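Local coordinates for resiniferatoxin-binding, phosphotriesterase-related protein (Rhodobacter sphaeroides 2.4.1, PDB 3K2G) that binds two zinc ions in a phosphotriesterase-like TIM barrel and probably acts as a phosphoric diester hydrolase, at residues M33-W45 with K77-I89. Sequence-based numbering, arbitrary orientation.
Sequences MHEHLQNDCRCWW and KHNIALDDLDLAI. With ZN (zinc ion), chain I; DTV ((2S,3S)-1,4-dimercaptobutane-2,3-diol), chain K.
Asn39 and Leu82 grip each other at the buried middle of this contact. The backbone N of Asn39 donates to Leu82 O (3.0 Å) in the carbonyl plane, and Leu82 N returns a bond to the side-chain oxygen Asn39 OD1 (3.0 Å), approaching it almost head-on at a C=O...N angle of 170°. With chi1 at 72°, the Asn39 amide folds back between its own backbone N and carbonyl carbon, which brings OD1 to the Leu82 N-H and against Leu82 CB. Two residues further on, Cys41 N donates to Ile80 O (3.1 Å) from above the carbonyl plane, while Cys41 SG is disulfide-bonded to S4 of the dithiol ligand.

Towards solvent, where both residues are partly exposed, a CH-pi and cation-pi contact takes over: the extended Lys77 chain runs over one face of Trp45, CE lying 3.5 Å from the centroid of the six-membered ring and NZ 4.4 Å from it. Ile80 CD1 meets Trp45 CB. Exposed Arg42 is looser, its NH1 3.6 Å from Lys77 O.

His34 and His36 bind a zinc ion with Glu177 and Asp304. Gln38 and, from helix 85-97, Leu85 pack against helix 115-125, and Glu35 lies against strand 102-105.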
HETATM    1  N   MSE B  33       5.311   9.997 -29.894  1.00 13.38           N
HETATM    2  CA  MSE B  33       3.936  10.450 -30.054  1.00 12.98           C
HETATM    3  C   MSE B  33       3.606  11.871 -29.618  1.00 12.64           C
HETATM    4  O   MSE B  33       2.556  12.404 -29.984  1.00 11.69           O
HETATM    5  CB  MSE B  33       2.994   9.506 -29.302  1.00 14.54           C
HETATM    6  CG  MSE B  33       2.740   8.171 -29.999  1.00 15.41           C
HETATM    7 SE   MSE B  33       1.913   8.320 -31.699  1.00 24.60          SE
HETATM    8  CE  MSE B  33       0.424   9.422 -31.171  1.00 11.54           C
ATOM      9  N   HIS B  34       4.483  12.499 -28.848  1.00 12.72           N
ATOM     10  CA  HIS B  34       4.156  13.829 -28.372  1.00 13.02           C
ATOM     11  C   HIS B  34       5.373  14.704 -28.105  1.00 12.65           C
ATOM     12  O   HIS B  34       5.973  14.645 -27.030  1.00 13.35           O
ATOM     13  CB  HIS B  34       3.303  13.679 -27.107  1.00 13.76           C
ATOM     14  CG  HIS B  34       2.692  14.953 -26.623  1.00 15.35           C
ATOM     15  ND1 HIS B  34       1.345  15.071 -26.361  1.00 14.77           N
ATOM     16  CD2 HIS B  34       3.245  16.148 -26.306  1.00 15.31           C
ATOM     17  CE1 HIS B  34       1.092  16.283 -25.902  1.00 17.88           C
ATOM     18  NE2 HIS B  34       2.228  16.956 -25.858  1.00 15.56           N
ATOM     19  N   GLU B  35       5.718  15.525 -29.088  1.00 12.17           N
ATOM     20  CA  GLU B  35       6.864  16.425 -28.971  1.00 13.64           C
ATOM     21  C   GLU B  35       6.565  17.747 -29.665  1.00 15.75           C
ATOM     22  O   GLU B  35       5.821  17.786 -30.646  1.00 17.30           O
ATOM     23  CB  GLU B  35       8.099  15.822 -29.642  1.00 11.75           C
ATOM     24  CG  GLU B  35       8.482  14.427 -29.193  1.00 14.78           C
ATOM     25  CD  GLU B  35       8.911  14.367 -27.736  1.00 15.30           C
ATOM     26  OE1 GLU B  35       9.435  15.378 -27.221  1.00 15.40           O
ATOM     27  OE2 GLU B  35       8.735  13.298 -27.110  1.00 15.70           O
ATOM     28  N   HIS B  36       7.139  18.831 -29.152  1.00 17.36           N
ATOM     29  CA  HIS B  36       6.957  20.128 -29.783  1.00 18.53           C
ATOM     30  C   HIS B  36       8.313  20.465 -30.378  1.00 20.16           C
ATOM     31  O   HIS B  36       9.326  20.437 -29.675  1.00 17.32           O
ATOM     32  CB  HIS B  36       6.545  21.173 -28.753  1.00 18.51           C
ATOM     33  CG  HIS B  36       5.227  20.885 -28.113  1.00 19.25           C
ATOM     34  ND1 HIS B  36       4.026  21.173 -28.722  1.00 16.92           N
ATOM     35  CD2 HIS B  36       4.921  20.273 -26.945  1.00 17.43           C
ATOM     36  CE1 HIS B  36       3.036  20.749 -27.959  1.00 19.64           C
ATOM     37  NE2 HIS B  36       3.553  20.198 -26.876  1.00 17.69           N
ATOM     38  N   LEU B  37       8.333  20.759 -31.677  1.00 18.99           N
ATOM     39  CA  LEU B  37       9.579  21.079 -32.361  1.00 19.47           C
ATOM     40  C   LEU B  37       9.832  22.578 -32.375  1.00 19.80           C
ATOM     41  O   LEU B  37      10.976  23.025 -32.419  1.00 18.73           O
ATOM     42  CB  LEU B  37       9.540  20.517 -33.780  1.00 18.51           C
ATOM     43  CG  LEU B  37       9.276  19.008 -33.756  1.00 19.43           C
ATOM     44  CD1 LEU B  37       9.328  18.441 -35.161  1.00 19.53           C
ATOM     45  CD2 LEU B  37      10.307  18.329 -32.867  1.00 19.29           C
ATOM     46  N   GLN B  38       8.741  23.332 -32.330  1.00 20.21           N
ATOM     47  CA  GLN B  38       8.749  24.791 -32.306  1.00 22.03           C
ATOM     48  C   GLN B  38       7.442  25.173 -31.617  1.00 23.13           C
ATOM     49  O   GLN B  38       6.420  24.539 -31.854  1.00 23.46           O
ATOM     50  CB  GLN B  38       8.733  25.361 -33.730  1.00 22.08           C
ATOM     51  CG  GLN B  38      10.000  25.165 -34.549  1.00 21.74           C
ATOM     52  CD  GLN B  38      11.158  25.996 -34.035  1.00 23.85           C
ATOM     53  OE1 GLN B  38      11.895  25.574 -33.141  1.00 25.01           O
ATOM     54  NE2 GLN B  38      11.313  27.193 -34.585  1.00 21.88           N
ATOM     55  N   ASN B  39       7.456  26.188 -30.763  1.00 24.07           N
ATOM     56  CA  ASN B  39       6.222  26.601 -30.104  1.00 25.44           C
ATOM     57  C   ASN B  39       6.383  27.941 -29.406  1.00 26.88           C
ATOM     58  O   ASN B  39       7.459  28.535 -29.417  1.00 25.82           O
ATOM     59  CB  ASN B  39       5.766  25.546 -29.086  1.00 26.12           C
ATOM     60  CG  ASN B  39       6.644  25.507 -27.847  1.00 26.94           C
ATOM     61  OD1 ASN B  39       7.658  26.205 -27.766  1.00 25.71           O
ATOM     62  ND2 ASN B  39       6.262  24.682 -26.877  1.00 22.96           N
ATOM     63  N   ASP B  40       5.301  28.405 -28.792  1.00 29.39           N
ATOM     64  CA  ASP B  40       5.300  29.674 -28.077  1.00 32.29           C
ATOM     65  C   ASP B  40       4.460  29.556 -26.803  1.00 33.01           C
ATOM     66  O   ASP B  40       3.237  29.435 -26.865  1.00 32.96           O
ATOM     67  CB  ASP B  40       4.751  30.775 -28.992  1.00 34.78           C
ATOM     68  CG  ASP B  40       4.633  32.112 -28.290  1.00 37.45           C
ATOM     69  OD1 ASP B  40       5.605  32.521 -27.619  1.00 37.31           O
ATOM     70  OD2 ASP B  40       3.568  32.755 -28.417  1.00 39.93           O
ATOM     71  N   CYS B  41       5.128  29.596 -25.651  1.00 33.54           N
ATOM     72  CA  CYS B  41       4.458  29.472 -24.357  1.00 35.09           C
ATOM     73  C   CYS B  41       4.594  30.732 -23.502  1.00 37.05           C
ATOM     74  O   CYS B  41       4.473  30.673 -22.279  1.00 35.89           O
ATOM     75  CB  CYS B  41       5.042  28.287 -23.585  1.00 34.16           C
ATOM     76  SG  CYS B  41       4.758  26.682 -24.361  1.00 35.28           S
ATOM     77  N   ARG B  42       4.840  31.868 -24.143  1.00 39.71           N
ATOM     78  CA  ARG B  42       5.001  33.132 -23.428  1.00 42.61           C
ATOM     79  C   ARG B  42       3.793  33.524 -22.571  1.00 43.50           C
ATOM     80  O   ARG B  42       3.938  34.239 -21.581  1.00 43.15           O
ATOM     81  CB  ARG B  42       5.311  34.256 -24.421  1.00 44.66           C
ATOM     82  CG  ARG B  42       6.607  34.055 -25.192  1.00 48.02           C
ATOM     83  CD  ARG B  42       6.935  35.266 -26.056  1.00 51.84           C
ATOM     84  NE  ARG B  42       7.058  36.492 -25.265  1.00 55.58           N
ATOM     85  CZ  ARG B  42       7.954  36.680 -24.296  1.00 57.30           C
ATOM     86  NH1 ARG B  42       8.820  35.722 -23.987  1.00 57.86           N
ATOM     87  NH2 ARG B  42       7.985  37.831 -23.635  1.00 57.87           N
ATOM     88  N   CYS B  43       2.607  33.058 -22.946  1.00 44.42           N
ATOM     89  CA  CYS B  43       1.401  33.381 -22.191  1.00 46.01           C
ATOM     90  C   CYS B  43       1.308  32.591 -20.887  1.00 45.51           C
ATOM     91  O   CYS B  43       0.298  32.647 -20.187  1.00 46.32           O
ATOM     92  CB  CYS B  43       0.162  33.129 -23.054  1.00 47.77           C
ATOM     93  SG  CYS B  43       0.221  31.586 -23.987  1.00 54.37           S
ATOM     94  N   TRP B  44       2.368  31.855 -20.566  1.00 44.17           N
ATOM     95  CA  TRP B  44       2.410  31.059 -19.342  1.00 42.14           C
ATOM     96  C   TRP B  44       3.554  31.481 -18.424  1.00 40.32           C
ATOM     97  O   TRP B  44       3.899  30.777 -17.470  1.00 38.33           O
ATOM     98  CB  TRP B  44       2.521  29.569 -19.682  1.00 43.20           C
ATOM     99  CG  TRP B  44       1.183  28.890 -19.740  1.00 44.69           C
ATOM    100  CD1 TRP B  44       0.410  28.517 -18.677  1.00 44.67           C
ATOM    101  CD2 TRP B  44       0.427  28.574 -20.916  1.00 44.59           C
ATOM    102  NE1 TRP B  44      -0.782  27.993 -19.117  1.00 45.65           N
ATOM    103  CE2 TRP B  44      -0.800  28.018 -20.487  1.00 45.21           C
ATOM    104  CE3 TRP B  44       0.663  28.714 -22.290  1.00 45.08           C
ATOM    105  CZ2 TRP B  44      -1.787  27.595 -21.384  1.00 45.85           C
ATOM    106  CZ3 TRP B  44      -0.323  28.293 -23.186  1.00 45.72           C
ATOM    107  CH2 TRP B  44      -1.533  27.742 -22.726  1.00 46.23           C
ATOM    108  N   TRP B  45       4.136  32.637 -18.720  1.00 39.01           N
ATOM    109  CA  TRP B  45       5.223  33.170 -17.914  1.00 38.44           C
ATOM    110  C   TRP B  45       4.734  33.335 -16.478  1.00 37.12           C
ATOM    111  O   TRP B  45       3.622  33.807 -16.241  1.00 34.72           O
ATOM    112  CB  TRP B  45       5.684  34.518 -18.482  1.00 38.84           C
ATOM    113  CG  TRP B  45       6.751  35.185 -17.673  1.00 40.43           C
ATOM    114  CD1 TRP B  45       7.919  34.627 -17.235  1.00 40.70           C
ATOM    115  CD2 TRP B  45       6.754  36.541 -17.210  1.00 40.61           C
ATOM    116  NE1 TRP B  45       8.647  35.552 -16.524  1.00 40.71           N
ATOM    117  CE2 TRP B  45       7.956  36.733 -16.492  1.00 41.43           C
ATOM    118  CE3 TRP B  45       5.857  37.609 -17.330  1.00 40.95           C
ATOM    119  CZ2 TRP B  45       8.285  37.956 -15.898  1.00 42.12           C
ATOM    120  CZ3 TRP B  45       6.183  38.827 -16.738  1.00 41.83           C
ATOM    121  CH2 TRP B  45       7.389  38.988 -16.028  1.00 42.23           C
ATOM    122  N   LYS B  77      11.695  33.985 -19.162  1.00 27.55           N
ATOM    123  CA  LYS B  77      11.105  34.354 -20.447  1.00 28.75           C
ATOM    124  C   LYS B  77      11.804  33.695 -21.635  1.00 26.83           C
ATOM    125  O   LYS B  77      11.159  33.304 -22.605  1.00 27.82           O
ATOM    126  CB  LYS B  77      11.133  35.878 -20.632  1.00 29.77           C
ATOM    127  CG  LYS B  77      10.203  36.642 -19.708  1.00 33.81           C
ATOM    128  CD  LYS B  77      10.290  38.142 -19.961  1.00 36.33           C
ATOM    129  CE  LYS B  77       9.352  38.914 -19.047  1.00 37.55           C
ATOM    130  NZ  LYS B  77       9.427  40.381 -19.292  1.00 39.03           N
ATOM    131  N   HIS B  78      13.124  33.578 -21.555  1.00 25.66           N
ATOM    132  CA  HIS B  78      13.918  32.983 -22.629  1.00 25.26           C
ATOM    133  C   HIS B  78      13.632  31.492 -22.809  1.00 26.27           C
ATOM    134  O   HIS B  78      13.789  30.942 -23.900  1.00 25.73           O
ATOM    135  CB  HIS B  78      15.408  33.184 -22.327  1.00 26.17           C
ATOM    136  CG  HIS B  78      16.325  32.537 -23.318  1.00 25.59           C
ATOM    137  ND1 HIS B  78      16.289  32.823 -24.667  1.00 27.95           N
ATOM    138  CD2 HIS B  78      17.327  31.642 -23.152  1.00 26.28           C
ATOM    139  CE1 HIS B  78      17.230  32.134 -25.287  1.00 26.72           C
ATOM    140  NE2 HIS B  78      17.875  31.409 -24.390  1.00 28.14           N
ATOM    141  N   ASN B  79      13.197  30.855 -21.730  1.00 24.90           N
ATOM    142  CA  ASN B  79      12.914  29.422 -21.708  1.00 25.22           C
ATOM    143  C   ASN B  79      11.598  29.002 -22.363  1.00 24.82           C
ATOM    144  O   ASN B  79      11.531  27.976 -23.036  1.00 24.83           O
ATOM    145  CB  ASN B  79      12.929  28.951 -20.249  1.00 23.43           C
ATOM    146  CG  ASN B  79      12.730  27.454 -20.101  1.00 22.30           C
ATOM    147  OD1 ASN B  79      13.423  26.655 -20.726  1.00 15.92           O
ATOM    148  ND2 ASN B  79      11.789  27.067 -19.250  1.00 24.28           N
ATOM    149  N   ILE B  80      10.562  29.810 -22.172  1.00 25.13           N
ATOM    150  CA  ILE B  80       9.234  29.491 -22.675  1.00 26.41           C
ATOM    151  C   ILE B  80       8.913  29.760 -24.144  1.00 27.11           C
ATOM    152  O   ILE B  80       7.899  30.375 -24.471  1.00 27.85           O
ATOM    153  CB  ILE B  80       8.161  30.165 -21.785  1.00 27.07           C
ATOM    154  CG1 ILE B  80       8.349  31.681 -21.784  1.00 26.35           C
ATOM    155  CG2 ILE B  80       8.271  29.630 -20.359  1.00 25.26           C
ATOM    156  CD1 ILE B  80       7.382  32.412 -20.869  1.00 27.74           C
ATOM    157  N   ALA B  81       9.779  29.280 -25.026  1.00 26.72           N
ATOM    158  CA  ALA B  81       9.571  29.415 -26.458  1.00 25.78           C
ATOM    159  C   ALA B  81      10.659  28.685 -27.226  1.00 24.42           C
ATOM    160  O   ALA B  81      11.846  28.978 -27.082  1.00 24.60           O
ATOM    161  CB  ALA B  81       9.530  30.891 -26.867  1.00 27.26           C
ATOM    162  N   LEU B  82      10.243  27.708 -28.023  1.00 23.48           N
ATOM    163  CA  LEU B  82      11.159  26.946 -28.852  1.00 22.65           C
ATOM    164  C   LEU B  82      11.083  27.669 -30.196  1.00 23.37           C
ATOM    165  O   LEU B  82      10.147  27.465 -30.975  1.00 20.66           O
ATOM    166  CB  LEU B  82      10.684  25.491 -28.972  1.00 23.66           C
ATOM    167  CG  LEU B  82      10.724  24.661 -27.679  1.00 22.63           C
ATOM    168  CD1 LEU B  82      10.080  23.299 -27.903  1.00 20.96           C
ATOM    169  CD2 LEU B  82      12.171  24.483 -27.240  1.00 22.05           C
ATOM    170  N   ASP B  83      12.071  28.524 -30.441  1.00 24.04           N
ATOM    171  CA  ASP B  83      12.117  29.337 -31.649  1.00 24.55           C
ATOM    172  C   ASP B  83      13.372  29.239 -32.506  1.00 25.60           C
ATOM    173  O   ASP B  83      13.510  29.985 -33.473  1.00 23.16           O
ATOM    174  CB  ASP B  83      11.900  30.802 -31.275  1.00 25.99           C
ATOM    175  CG  ASP B  83      12.811  31.254 -30.146  1.00 25.62           C
ATOM    176  OD1 ASP B  83      13.855  30.608 -29.924  1.00 22.85           O
ATOM    177  OD2 ASP B  83      12.484  32.259 -29.485  1.00 29.32           O
ATOM    178  N   ASP B  84      14.294  28.348 -32.162  1.00 26.29           N
ATOM    179  CA  ASP B  84      15.497  28.207 -32.975  1.00 26.80           C
ATOM    180  C   ASP B  84      15.369  26.956 -33.827  1.00 26.33           C
ATOM    181  O   ASP B  84      15.575  25.840 -33.353  1.00 23.55           O
ATOM    182  CB  ASP B  84      16.754  28.111 -32.112  1.00 28.31           C
ATOM    183  CG  ASP B  84      18.024  28.221 -32.938  1.00 30.67           C
ATOM    184  OD1 ASP B  84      18.207  27.404 -33.866  1.00 29.04           O
ATOM    185  OD2 ASP B  84      18.836  29.132 -32.666  1.00 32.28           O
ATOM    186  N   LEU B  85      15.043  27.158 -35.099  1.00 26.50           N
ATOM    187  CA  LEU B  85      14.849  26.055 -36.026  1.00 26.45           C
ATOM    188  C   LEU B  85      16.094  25.208 -36.247  1.00 26.35           C
ATOM    189  O   LEU B  85      16.009  23.982 -36.358  1.00 24.57           O
ATOM    190  CB  LEU B  85      14.339  26.595 -37.363  1.00 28.62           C
ATOM    191  CG  LEU B  85      13.569  25.622 -38.255  1.00 29.79           C
ATOM    192  CD1 LEU B  85      12.459  24.945 -37.464  1.00 29.96           C
ATOM    193  CD2 LEU B  85      12.989  26.388 -39.431  1.00 32.09           C
ATOM    194  N   ASP B  86      17.255  25.851 -36.315  1.00 24.66           N
ATOM    195  CA  ASP B  86      18.488  25.106 -36.528  1.00 23.92           C
ATOM    196  C   ASP B  86      18.807  24.185 -35.353  1.00 21.48           C
ATOM    197  O   ASP B  86      19.315  23.082 -35.545  1.00 21.17           O
ATOM    198  CB  ASP B  86      19.648  26.069 -36.785  1.00 25.77           C
ATOM    199  CG  ASP B  86      19.566  26.715 -38.151  1.00 27.11           C
ATOM    200  OD1 ASP B  86      19.729  25.993 -39.156  1.00 28.87           O
ATOM    201  OD2 ASP B  86      19.326  27.937 -38.221  1.00 28.55           O
ATOM    202  N   LEU B  87      18.506  24.639 -34.143  1.00 20.63           N
ATOM    203  CA  LEU B  87      18.748  23.836 -32.946  1.00 20.68           C
ATOM    204  C   LEU B  87      17.769  22.662 -32.922  1.00 19.18           C
ATOM    205  O   LEU B  87      18.135  21.534 -32.571  1.00 17.35           O
ATOM    206  CB  LEU B  87      18.568  24.690 -31.683  1.00 21.53           C
ATOM    207  CG  LEU B  87      18.747  23.969 -30.338  1.00 20.47           C
ATOM    208  CD1 LEU B  87      20.119  23.323 -30.276  1.00 20.44           C
ATOM    209  CD2 LEU B  87      18.571  24.951 -29.195  1.00 20.51           C
ATOM    210  N   ALA B  88      16.524  22.939 -33.296  1.00 18.05           N
ATOM    211  CA  ALA B  88      15.495  21.907 -33.343  1.00 19.13           C
ATOM    212  C   ALA B  88      15.984  20.796 -34.265  1.00 18.57           C
ATOM    213  O   ALA B  88      15.918  19.615 -33.924  1.00 18.22           O
ATOM    214  CB  ALA B  88      14.188  22.492 -33.871  1.00 17.58           C
ATOM    215  N   ILE B  89      16.492  21.185 -35.430  1.00 19.08           N
ATOM    216  CA  ILE B  89      16.995  20.220 -36.396  1.00 20.30           C
ATOM    217  C   ILE B  89      18.138  19.389 -35.824  1.00 20.20           C
ATOM    218  O   ILE B  89      18.183  18.177 -36.022  1.00 21.76           O
ATOM    219  CB  ILE B  89      17.470  20.927 -37.692  1.00 22.17           C
ATOM    220  CG1 ILE B  89      16.254  21.437 -38.467  1.00 22.28           C
ATOM    221  CG2 ILE B  89      18.300  19.971 -38.545  1.00 22.20           C
ATOM    222  CD1 ILE B  89      16.593  22.372 -39.606  1.00 22.89           C
TER
HETATM  223 ZN    ZN I 400       2.541  19.102 -25.301  1.00 22.19          ZN
HETATM  224  S1  DTV K 402      -0.171  23.787 -18.805  1.00 45.30           S
HETATM  225  C1  DTV K 402       0.204  23.874 -20.624  1.00 42.25           C
HETATM  226  C2  DTV K 402       1.477  24.657 -20.948  1.00 41.69           C
HETATM  227  O2  DTV K 402       2.568  24.004 -20.316  1.00 41.22           O
HETATM  228  C3  DTV K 402       1.716  24.698 -22.468  1.00 41.08           C
HETATM  229  O3  DTV K 402       1.891  23.388 -22.951  1.00 41.15           O
HETATM  230  C4  DTV K 402       2.958  25.507 -22.842  1.00 39.95           C
HETATM  231  S4  DTV K 402       2.743  26.420 -24.392  1.00 39.58           S
HETATM  232  O   HOH W   1       1.819  19.712 -23.582  1.00 19.45           O